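Local coordinates for protein rhamnogalacturonan endolyase YesW (Bacillus subtilis, PDB 2ZUX) that cleaves the backbone of type I rhamnogalacturonan from plant cell walls by endo-acting elimination, releasing oligosaccharides, and needs calcium or manganese for activity, at residues Y112-A117 and L132-S137; G490-N495 and R518-S523. One frame throughout, in Å; residues are numbered along the deposited sequence.

Contact 1: Y112-A117 and L132-S137; sequences YSANDA and LKWDPS. With CA (calcium ion), chain D; RAM (alpha-L-rhamnopyranose), chain N.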
ATOM      1  N   TYR A 112       8.519  20.390  -7.594  1.00 13.23           N
ATOM      2  CA  TYR A 112       8.129  19.000  -7.342  1.00 12.56           C
ATOM      3  C   TYR A 112       8.737  18.418  -6.083  1.00 12.93           C
ATOM      4  O   TYR A 112       9.873  18.729  -5.726  1.00 13.53           O
ATOM      5  CB  TYR A 112       8.518  18.135  -8.530  1.00 12.72           C
ATOM      6  CG  TYR A 112       7.577  18.312  -9.689  1.00 12.39           C
ATOM      7  CD1 TYR A 112       7.891  19.158 -10.754  1.00 13.11           C
ATOM      8  CD2 TYR A 112       6.354  17.647  -9.711  1.00 11.97           C
ATOM      9  CE1 TYR A 112       7.005  19.317 -11.823  1.00 13.32           C
ATOM     10  CE2 TYR A 112       5.463  17.808 -10.757  1.00 12.07           C
ATOM     11  CZ  TYR A 112       5.792  18.643 -11.813  1.00 12.61           C
ATOM     12  OH  TYR A 112       4.928  18.805 -12.863  1.00 14.68           O
ATOM     13  N   SER A 113       7.972  17.551  -5.425  1.00 12.32           N
ATOM     14  CA  SER A 113       8.492  16.741  -4.338  1.00 11.93           C
ATOM     15  C   SER A 113       8.090  15.288  -4.563  1.00 11.57           C
ATOM     16  O   SER A 113       7.034  14.993  -5.161  1.00 11.20           O
ATOM     17  CB  SER A 113       7.996  17.240  -2.983  1.00 12.15           C
ATOM     18  OG  SER A 113       6.581  17.182  -2.901  1.00 12.13           O
ATOM     19  N   ALA A 114       8.956  14.383  -4.124  1.00 11.17           N
ATOM     20  CA  ALA A 114       8.686  12.954  -4.207  1.00 10.77           C
ATOM     21  C   ALA A 114       7.502  12.649  -3.292  1.00 10.32           C
ATOM     22  O   ALA A 114       7.424  13.165  -2.183  1.00 11.16           O
ATOM     23  CB  ALA A 114       9.904  12.182  -3.789  1.00 11.26           C
ATOM     24  N   ASN A 115       6.561  11.836  -3.763  1.00  9.43           N
ATOM     25  CA  ASN A 115       5.321  11.622  -3.026  1.00  9.36           C
ATOM     26  C   ASN A 115       5.080  10.109  -2.886  1.00  9.28           C
ATOM     27  O   ASN A 115       6.029   9.368  -2.603  1.00  9.50           O
ATOM     28  CB  ASN A 115       4.191  12.402  -3.718  1.00  9.34           C
ATOM     29  CG  ASN A 115       2.983  12.634  -2.822  1.00  9.24           C
ATOM     30  OD1 ASN A 115       2.937  13.584  -2.009  1.00 11.88           O
ATOM     31  ND2 ASN A 115       1.973  11.818  -3.007  1.00  7.77           N
ATOM     32  N   ASP A 116       3.847   9.641  -3.088  1.00  8.57           N
ATOM     33  CA  ASP A 116       3.494   8.234  -2.886  1.00  8.63           C
ATOM     34  C   ASP A 116       4.239   7.331  -3.848  1.00  8.36           C
ATOM     35  O   ASP A 116       4.418   7.672  -5.021  1.00  9.01           O
ATOM     36  CB  ASP A 116       2.001   8.023  -3.134  1.00  8.31           C
ATOM     37  CG  ASP A 116       1.113   8.830  -2.214  1.00  9.03           C
ATOM     38  OD1 ASP A 116       1.498   9.111  -1.061  1.00  8.86           O
ATOM     39  OD2 ASP A 116      -0.019   9.129  -2.663  1.00  9.40           O
ATOM     40  N   ALA A 117       4.602   6.149  -3.365  1.00  8.89           N
ATOM     41  CA  ALA A 117       5.182   5.126  -4.221  1.00  8.52           C
ATOM     42  C   ALA A 117       4.421   3.810  -4.145  1.00  8.88           C
ATOM     43  O   ALA A 117       3.579   3.591  -3.265  1.00  9.05           O
ATOM     44  CB  ALA A 117       6.673   4.904  -3.901  1.00  9.50           C
ATOM     45  N   LEU A 132       7.317   5.741  -8.460  1.00  9.57           N
ATOM     46  CA  LEU A 132       7.169   6.951  -7.668  1.00  9.84           C
ATOM     47  C   LEU A 132       6.315   8.011  -8.331  1.00  9.43           C
ATOM     48  O   LEU A 132       6.517   8.336  -9.505  1.00  9.55           O
ATOM     49  CB  LEU A 132       8.553   7.544  -7.398  1.00  9.98           C
ATOM     50  CG  LEU A 132       8.619   8.866  -6.624  1.00 10.12           C
ATOM     51  CD1 LEU A 132       8.200   8.649  -5.180  1.00 10.20           C
ATOM     52  CD2 LEU A 132      10.020   9.450  -6.702  1.00 10.32           C
ATOM     53  N   LYS A 133       5.374   8.558  -7.563  1.00  9.34           N
ATOM     54  CA  LYS A 133       4.579   9.693  -8.015  1.00  9.66           C
ATOM     55  C   LYS A 133       5.221  10.974  -7.506  1.00  9.71           C
ATOM     56  O   LYS A 133       5.522  11.093  -6.315  1.00  9.58           O
ATOM     57  CB  LYS A 133       3.136   9.571  -7.512  1.00  9.72           C
ATOM     58  CG  LYS A 133       2.200  10.705  -7.961  1.00 10.10           C
ATOM     59  CD  LYS A 133       0.782  10.538  -7.395  1.00  9.30           C
ATOM     60  CE  LYS A 133       0.747  10.881  -5.916  1.00  9.62           C
ATOM     61  NZ  LYS A 133      -0.587  10.602  -5.287  1.00  9.98           N
ATOM     62  N   TRP A 134       5.431  11.921  -8.422  1.00 10.01           N
ATOM     63  CA  TRP A 134       5.880  13.266  -8.073  1.00 10.00           C
ATOM     64  C   TRP A 134       4.664  14.169  -7.886  1.00  9.97           C
ATOM     65  O   TRP A 134       3.664  14.050  -8.617  1.00  9.92           O
ATOM     66  CB  TRP A 134       6.758  13.837  -9.190  1.00 10.26           C
ATOM     67  CG  TRP A 134       8.085  13.163  -9.303  1.00 10.14           C
ATOM     68  CD1 TRP A 134       8.424  12.139 -10.137  1.00 10.52           C
ATOM     69  CD2 TRP A 134       9.258  13.473  -8.538  1.00  9.73           C
ATOM     70  NE1 TRP A 134       9.752  11.796  -9.949  1.00 11.13           N
ATOM     71  CE2 TRP A 134      10.279  12.590  -8.963  1.00 10.03           C
ATOM     72  CE3 TRP A 134       9.545  14.406  -7.535  1.00 11.00           C
ATOM     73  CZ2 TRP A 134      11.579  12.625  -8.426  1.00 11.26           C
ATOM     74  CZ3 TRP A 134      10.832  14.434  -6.997  1.00 11.04           C
ATOM     75  CH2 TRP A 134      11.827  13.545  -7.443  1.00 11.36           C
ATOM     76  N   ASP A 135       4.740  15.082  -6.921  1.00 10.29           N
ATOM     77  CA  ASP A 135       3.630  15.992  -6.651  1.00 10.59           C
ATOM     78  C   ASP A 135       4.076  17.429  -6.851  1.00 10.75           C
ATOM     79  O   ASP A 135       5.059  17.868  -6.241  1.00 10.85           O
ATOM     80  CB  ASP A 135       3.111  15.809  -5.223  1.00 10.74           C
ATOM     81  CG  ASP A 135       1.740  16.410  -5.027  1.00 11.48           C
ATOM     82  OD1 ASP A 135       0.809  16.046  -5.783  1.00 10.62           O
ATOM     83  OD2 ASP A 135       1.592  17.225  -4.100  1.00 13.54           O
ATOM     84  N   PRO A 136       3.349  18.183  -7.693  1.00 10.62           N
ATOM     85  CA  PRO A 136       3.664  19.604  -7.820  1.00 10.96           C
ATOM     86  C   PRO A 136       3.179  20.337  -6.574  1.00 11.96           C
ATOM     87  O   PRO A 136       2.190  19.929  -5.945  1.00 11.44           O
ATOM     88  CB  PRO A 136       2.858  20.033  -9.047  1.00 10.87           C
ATOM     89  CG  PRO A 136       1.663  19.126  -9.031  1.00 10.42           C
ATOM     90  CD  PRO A 136       2.197  17.800  -8.529  1.00 10.13           C
ATOM     91  N   SER A 137       3.867  21.421  -6.225  1.00 12.05           N
ATOM     92  CA  SER A 137       3.589  22.144  -4.985  1.00 13.03           C
ATOM     93  C   SER A 137       2.240  22.862  -4.973  1.00 13.26           C
ATOM     94  O   SER A 137       1.829  23.391  -3.939  1.00 14.71           O
ATOM     95  CB  SER A 137       4.717  23.134  -4.701  1.00 13.03           C
ATOM     96  OG  SER A 137       4.890  24.023  -5.787  1.00 14.07           O
TER
HETATM   97 CA    CA D 630      -2.116   9.040  -1.581  1.00  8.35          CA
HETATM   98  C1  RAM N 640       1.290  19.176   0.866  1.00 31.27           C
HETATM   99  C2  RAM N 640       1.249  18.292  -0.394  1.00 31.28           C
HETATM  100  C3  RAM N 640       2.570  17.574  -0.684  1.00 30.97           C
HETATM  101  C4  RAM N 640       3.146  16.996   0.602  1.00 29.00           C
HETATM  102  C5  RAM N 640       3.404  18.157   1.555  1.00 29.50           C
HETATM  103  C6  RAM N 640       4.064  17.687   2.840  1.00 26.71           C
HETATM  104  O1  RAM N 640       1.579  20.509   0.510  1.00 30.96           O
HETATM  105  O2  RAM N 640       0.203  17.353  -0.264  1.00 31.54           O
HETATM  106  O3  RAM N 640       2.383  16.567  -1.655  1.00 32.82           O
HETATM  107  O4  RAM N 640       4.301  16.195   0.404  1.00 25.63           O
HETATM  108  O5  RAM N 640       2.168  18.758   1.905  1.00 31.01           O
HETATM  109  O   HOH W   1       5.681  19.500  -4.119  1.00 14.98           O
HETATM  110  O   HOH W   2      -0.658  12.462  -3.242  1.00  9.91           O
HETATM  111  O   HOH W   3      -1.991  11.308  -1.162  1.00  9.49           O
HETATM  112  O   HOH W   4      -3.000   9.626  -3.718  1.00  8.30           O
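D116 OD2 is gripped from two quarters: the calcium ion lies 2.4 Å from it, and K133 NZ of the partner strand forms a salt bridge to it at 3.1 Å, arriving from above the carboxylate plane. Two waters, N559 OD1 and the carbonyls of N555 and A557 complete the metal's shell. K133 runs alongside D116, extended until a bend at CG-CD (chi3 74°) brings CE to 3.3 Å from N115 ND2. Its NZ also donates to water 2, 2.8 Å away, which takes a weak bond from N115 ND2 as well. A leucine in place of K133 would probably leave the metal-bound carboxylate without its neighbouring positive charge and water 2 without its stronger donor.

In this example a beta bulge sets N115 and D116 opposite one residue, K133: N115 N donates to K133 O, while K133 N donates to D116 O at 2.9 Å. N115 lies side by side with D135, amide and carboxylate 37° apart, and both meet one rhamnose hydroxyl. Rhamnose O3 donates to D135 OD2 at 2.7 Å, an oxygen that S139 OG also bonds, and N115 OD1 is 3.1 Å from the same O3.

Before the bulge, S113 forms a regular hydrogen-bonded pair with D135, and water 1 joins S113 OG to D135 O. The other face is apolar. There A114 CB lies over one face of the W134 ring, 4.0 Å from CZ3, and Y112 CE2 packs on P136 CB. The polar ends of these aromatics are held by the next strand and its approach: W134 NE1 by D154, Y112 OH by D150 O. The hairpin of strands 109-120 and 129-136 supplies the second and third strands of a five-stranded antiparallel sheet, between strands 102-103 and 152-156.

Contact 2: G490-N495 and R518-S523; sequences GAAANN and RTEDSS. With RAM (alpha-L-rhamnopyranose), chain N; RAM (alpha-L-rhamnopyranose), chain M.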
ATOM      1  N   GLY A 490      16.814  14.010   8.409  1.00 16.67           N
ATOM      2  CA  GLY A 490      17.089  14.268   6.999  1.00 17.01           C
ATOM      3  C   GLY A 490      16.052  13.670   6.062  1.00 17.13           C
ATOM      4  O   GLY A 490      16.074  13.947   4.859  1.00 17.74           O
ATOM      5  N   ALA A 491      15.155  12.850   6.617  1.00 16.82           N
ATOM      6  CA  ALA A 491      14.063  12.240   5.859  1.00 16.60           C
ATOM      7  C   ALA A 491      12.770  12.975   6.179  1.00 15.86           C
ATOM      8  O   ALA A 491      12.599  13.495   7.287  1.00 16.42           O
ATOM      9  CB  ALA A 491      13.938  10.765   6.194  1.00 16.82           C
ATOM     10  N   ALA A 492      11.865  13.016   5.206  1.00 14.99           N
ATOM     11  CA  ALA A 492      10.603  13.711   5.373  1.00 14.25           C
ATOM     12  C   ALA A 492       9.458  12.835   4.922  1.00 13.71           C
ATOM     13  O   ALA A 492       9.592  12.039   3.999  1.00 13.84           O
ATOM     14  CB  ALA A 492      10.601  15.011   4.587  1.00 14.90           C
ATOM     15  N   ALA A 493       8.331  12.997   5.597  1.00 12.95           N
ATOM     16  CA  ALA A 493       7.083  12.384   5.195  1.00 12.04           C
ATOM     17  C   ALA A 493       6.354  13.290   4.210  1.00 12.30           C
ATOM     18  O   ALA A 493       6.793  14.412   3.930  1.00 12.74           O
ATOM     19  CB  ALA A 493       6.228  12.098   6.420  1.00 12.35           C
ATOM     20  N   ASN A 494       5.229  12.801   3.698  1.00 11.52           N
ATOM     21  CA  ASN A 494       4.500  13.463   2.615  1.00 11.14           C
ATOM     22  C   ASN A 494       3.064  13.790   3.007  1.00 10.81           C
ATOM     23  O   ASN A 494       2.558  13.337   4.038  1.00 10.81           O
ATOM     24  CB  ASN A 494       4.440  12.568   1.352  1.00 11.56           C
ATOM     25  CG  ASN A 494       5.775  11.958   0.966  1.00 11.97           C
ATOM     26  OD1 ASN A 494       5.831  10.820   0.487  1.00 14.00           O
ATOM     27  ND2 ASN A 494       6.847  12.699   1.159  1.00 12.83           N
ATOM     28  N   ASN A 495       2.403  14.550   2.147  1.00 10.38           N
ATOM     29  CA  ASN A 495       0.955  14.750   2.204  1.00 10.65           C
ATOM     30  C   ASN A 495       0.489  15.558   3.403  1.00 11.21           C
ATOM     31  O   ASN A 495      -0.551  15.280   3.996  1.00 11.17           O
ATOM     32  CB  ASN A 495       0.195  13.417   2.056  1.00 10.60           C
ATOM     33  CG  ASN A 495       0.525  12.706   0.757  1.00 10.05           C
ATOM     34  OD1 ASN A 495       0.772  11.484   0.736  1.00 12.11           O
ATOM     35  ND2 ASN A 495       0.525  13.446  -0.328  1.00  8.49           N
ATOM     36  N   ARG A 518      11.402  10.064   1.423  1.00 11.79           N
ATOM     37  CA  ARG A 518      12.202  10.993   0.632  1.00 12.25           C
ATOM     38  C   ARG A 518      13.115  11.809   1.542  1.00 12.25           C
ATOM     39  O   ARG A 518      12.837  11.974   2.735  1.00 12.74           O
ATOM     40  CB  ARG A 518      11.296  11.945  -0.145  1.00 12.81           C
ATOM     41  CG  ARG A 518      10.422  12.815   0.732  1.00 13.13           C
ATOM     42  CD  ARG A 518       9.772  13.924  -0.060  1.00 13.50           C
ATOM     43  NE  ARG A 518       8.820  14.661   0.759  1.00 14.62           N
ATOM     44  CZ  ARG A 518       9.062  15.843   1.311  1.00 15.22           C
ATOM     45  NH1 ARG A 518      10.242  16.429   1.131  1.00 16.56           N
ATOM     46  NH2 ARG A 518       8.126  16.440   2.040  1.00 17.55           N
ATOM     47  N   THR A 519      14.207  12.324   0.982  1.00 12.57           N
ATOM     48  CA  THR A 519      14.961  13.381   1.647  1.00 13.34           C
ATOM     49  C   THR A 519      14.151  14.672   1.560  1.00 13.86           C
ATOM     50  O   THR A 519      13.233  14.785   0.743  1.00 12.98           O
ATOM     51  CB  THR A 519      16.328  13.599   0.988  1.00 13.43           C
ATOM     52  OG1 THR A 519      16.141  13.927  -0.393  1.00 13.10           O
ATOM     53  CG2 THR A 519      17.189  12.351   1.097  1.00 14.49           C
ATOM     54  N   GLU A 520      14.497  15.650   2.389  1.00 14.64           N
ATOM     55  CA  GLU A 520      13.758  16.915   2.427  1.00 16.05           C
ATOM     56  C   GLU A 520      13.691  17.598   1.057  1.00 15.52           C
ATOM     57  O   GLU A 520      12.652  18.152   0.681  1.00 15.47           O
ATOM     58  CB  GLU A 520      14.348  17.851   3.492  1.00 16.35           C
ATOM     59  CG  GLU A 520      14.189  17.304   4.913  1.00 18.78           C
ATOM     60  CD  GLU A 520      15.012  18.043   5.958  1.00 19.68           C
ATOM     61  OE1 GLU A 520      15.397  19.208   5.713  1.00 24.76           O
ATOM     62  OE2 GLU A 520      15.263  17.452   7.033  1.00 24.99           O
ATOM     63  N   ASP A 521      14.788  17.520   0.304  1.00 15.15           N
ATOM     64  CA  ASP A 521      14.862  18.155  -1.012  1.00 14.95           C
ATOM     65  C   ASP A 521      14.470  17.251  -2.187  1.00 14.51           C
ATOM     66  O   ASP A 521      14.586  17.651  -3.342  1.00 14.44           O
ATOM     67  CB  ASP A 521      16.251  18.777  -1.243  1.00 15.64           C
ATOM     68  CG  ASP A 521      17.363  17.739  -1.384  1.00 17.05           C
ATOM     69  OD1 ASP A 521      17.108  16.519  -1.324  1.00 16.89           O
ATOM     70  OD2 ASP A 521      18.535  18.152  -1.558  1.00 20.08           O
ATOM     71  N   SER A 522      14.019  16.033  -1.877  1.00 14.42           N
ATOM     72  CA  SER A 522      13.603  15.045  -2.891  1.00 14.40           C
ATOM     73  C   SER A 522      14.700  14.683  -3.895  1.00 14.04           C
ATOM     74  O   SER A 522      14.414  14.284  -5.024  1.00 13.95           O
ATOM     75  CB  SER A 522      12.321  15.476  -3.616  1.00 14.51           C
ATOM     76  OG  SER A 522      11.235  15.586  -2.714  1.00 13.19           O
ATOM     77  N   SER A 523      15.960  14.810  -3.475  1.00 14.05           N
ATOM     78  CA  SER A 523      17.076  14.364  -4.306  1.00 14.14           C
ATOM     79  C   SER A 523      17.256  12.847  -4.267  1.00 13.62           C
ATOM     80  O   SER A 523      17.928  12.274  -5.123  1.00 13.71           O
ATOM     81  CB  SER A 523      18.378  15.055  -3.891  1.00 14.54           C
ATOM     82  OG  SER A 523      18.697  14.786  -2.543  1.00 16.35           O
TER
HETATM   83  C1  RAM N 640       1.290  19.176   0.866  1.00 31.27           C
HETATM   84  C2  RAM N 640       1.249  18.292  -0.394  1.00 31.28           C
HETATM   85  C3  RAM N 640       2.570  17.574  -0.684  1.00 30.97           C
HETATM   86  C4  RAM N 640       3.146  16.996   0.602  1.00 29.00           C
HETATM   87  C5  RAM N 640       3.404  18.157   1.555  1.00 29.50           C
HETATM   88  C6  RAM N 640       4.064  17.687   2.840  1.00 26.71           C
HETATM   89  O1  RAM N 640       1.579  20.509   0.510  1.00 30.96           O
HETATM   90  O2  RAM N 640       0.203  17.353  -0.264  1.00 31.54           O
HETATM   91  O3  RAM N 640       2.383  16.567  -1.655  1.00 32.82           O
HETATM   92  O4  RAM N 640       4.301  16.195   0.404  1.00 25.63           O
HETATM   93  O5  RAM N 640       2.168  18.758   1.905  1.00 31.01           O
HETATM   94  C1  RAM M 639      -3.735  16.208   1.331  1.00 17.63           C
HETATM   95  C2  RAM M 639      -4.527  16.028   2.624  1.00 17.76           C
HETATM   96  C3  RAM M 639      -3.754  16.580   3.828  1.00 16.68           C
HETATM   97  C4  RAM M 639      -3.306  18.023   3.582  1.00 16.55           C
HETATM   98  C5  RAM M 639      -2.539  18.111   2.260  1.00 16.72           C
HETATM   99  C6  RAM M 639      -2.206  19.562   1.936  1.00 17.33           C
HETATM  100  O1  RAM M 639      -2.647  15.311   1.299  1.00 17.04           O
HETATM  101  O2  RAM M 639      -5.759  16.704   2.471  1.00 19.57           O
HETATM  102  O3  RAM M 639      -4.538  16.510   5.003  1.00 17.70           O
HETATM  103  O4  RAM M 639      -2.527  18.477   4.675  1.00 16.16           O
HETATM  104  O5  RAM M 639      -3.291  17.549   1.186  1.00 17.98           O
HETATM  105  O   HOH W   5      17.579  15.685   3.802  1.00 32.66           O
HETATM  106  O   HOH W   6       8.555  10.223   2.380  1.00 12.11           O
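A sheet of the beta-propeller is joined here by the short, weakly bonded strand 491-492, which pairs with strand 514-519 at R518 and T519. A492 N donates to R518 O at 2.9 Å in a nearly straight bond (165°). Next to it A491 and T519 make a non-hydrogen-bonded pair. Water 6 spans from R518 N to A492 O, accepting from the former and donating to the latter at 2.6 Å.

The side chain of R518 carries most of the contact. CG sits in the crowded position between the backbone N and the carbonyl carbon (chi1 62°), from CG the chain runs extended to NE, and the turn at chi4 (102°) sets CZ beside A492. The methyl of A492 covers one face of the R518 guanidinium, its CB 3.6 Å above the guanidinium plane and offset toward the rim. R518 NH2 makes a weak bond to A493 O at 3.1 Å, and NH1 a weak one back to T519 O. N494 slides past the arginine in the opposite direction, its amide nearly coplanar with the guanidinium. The close approach of N494 ND2 to R518 NE pairs two donors as modelled and is doubtful, while N494 OD1 bonds T502 OG1.

Past R518 the chain reverses in a type I turn from T519 to S522. D521 OD1 ties it together: T519 OG1 donates at 2.9 Å, S523 OG at 2.6 Å, and S523 N adds a third bond that makes an Asx turn.

N494 and N495, in the loop that follows strand 491-492, line the rhamnose pocket. Strand 514-519 also pairs with strand 524-528, and that with strand 91-95. This pairing of late strands with an early one is consistent with the ring closure of beta-propellers.

Overall arrangement
Contact 1 and contact 2 follow one another along the chain, yet their centres lie 10 Å apart and the two touch directly. S522 OG, in the turn of contact 2, is probably hydrogen-bonded to A114 N of contact 1 at 2.9 Å, and R518 CD comes to 3.3 Å from A114 O. The same rhamnose is shared: N115 from residues 112-117 and D135 from residues 132-137 meet it, as do N494 and N495 from residues 490-495. N115 OD1 and N495 ND2 stand 2.9 Å apart, and the N494 side chain is about 8 Å from the calcium ion held by D116. Substrate-binding residues and metal thus meet where two propeller sheets adjoin, probably beside the active site.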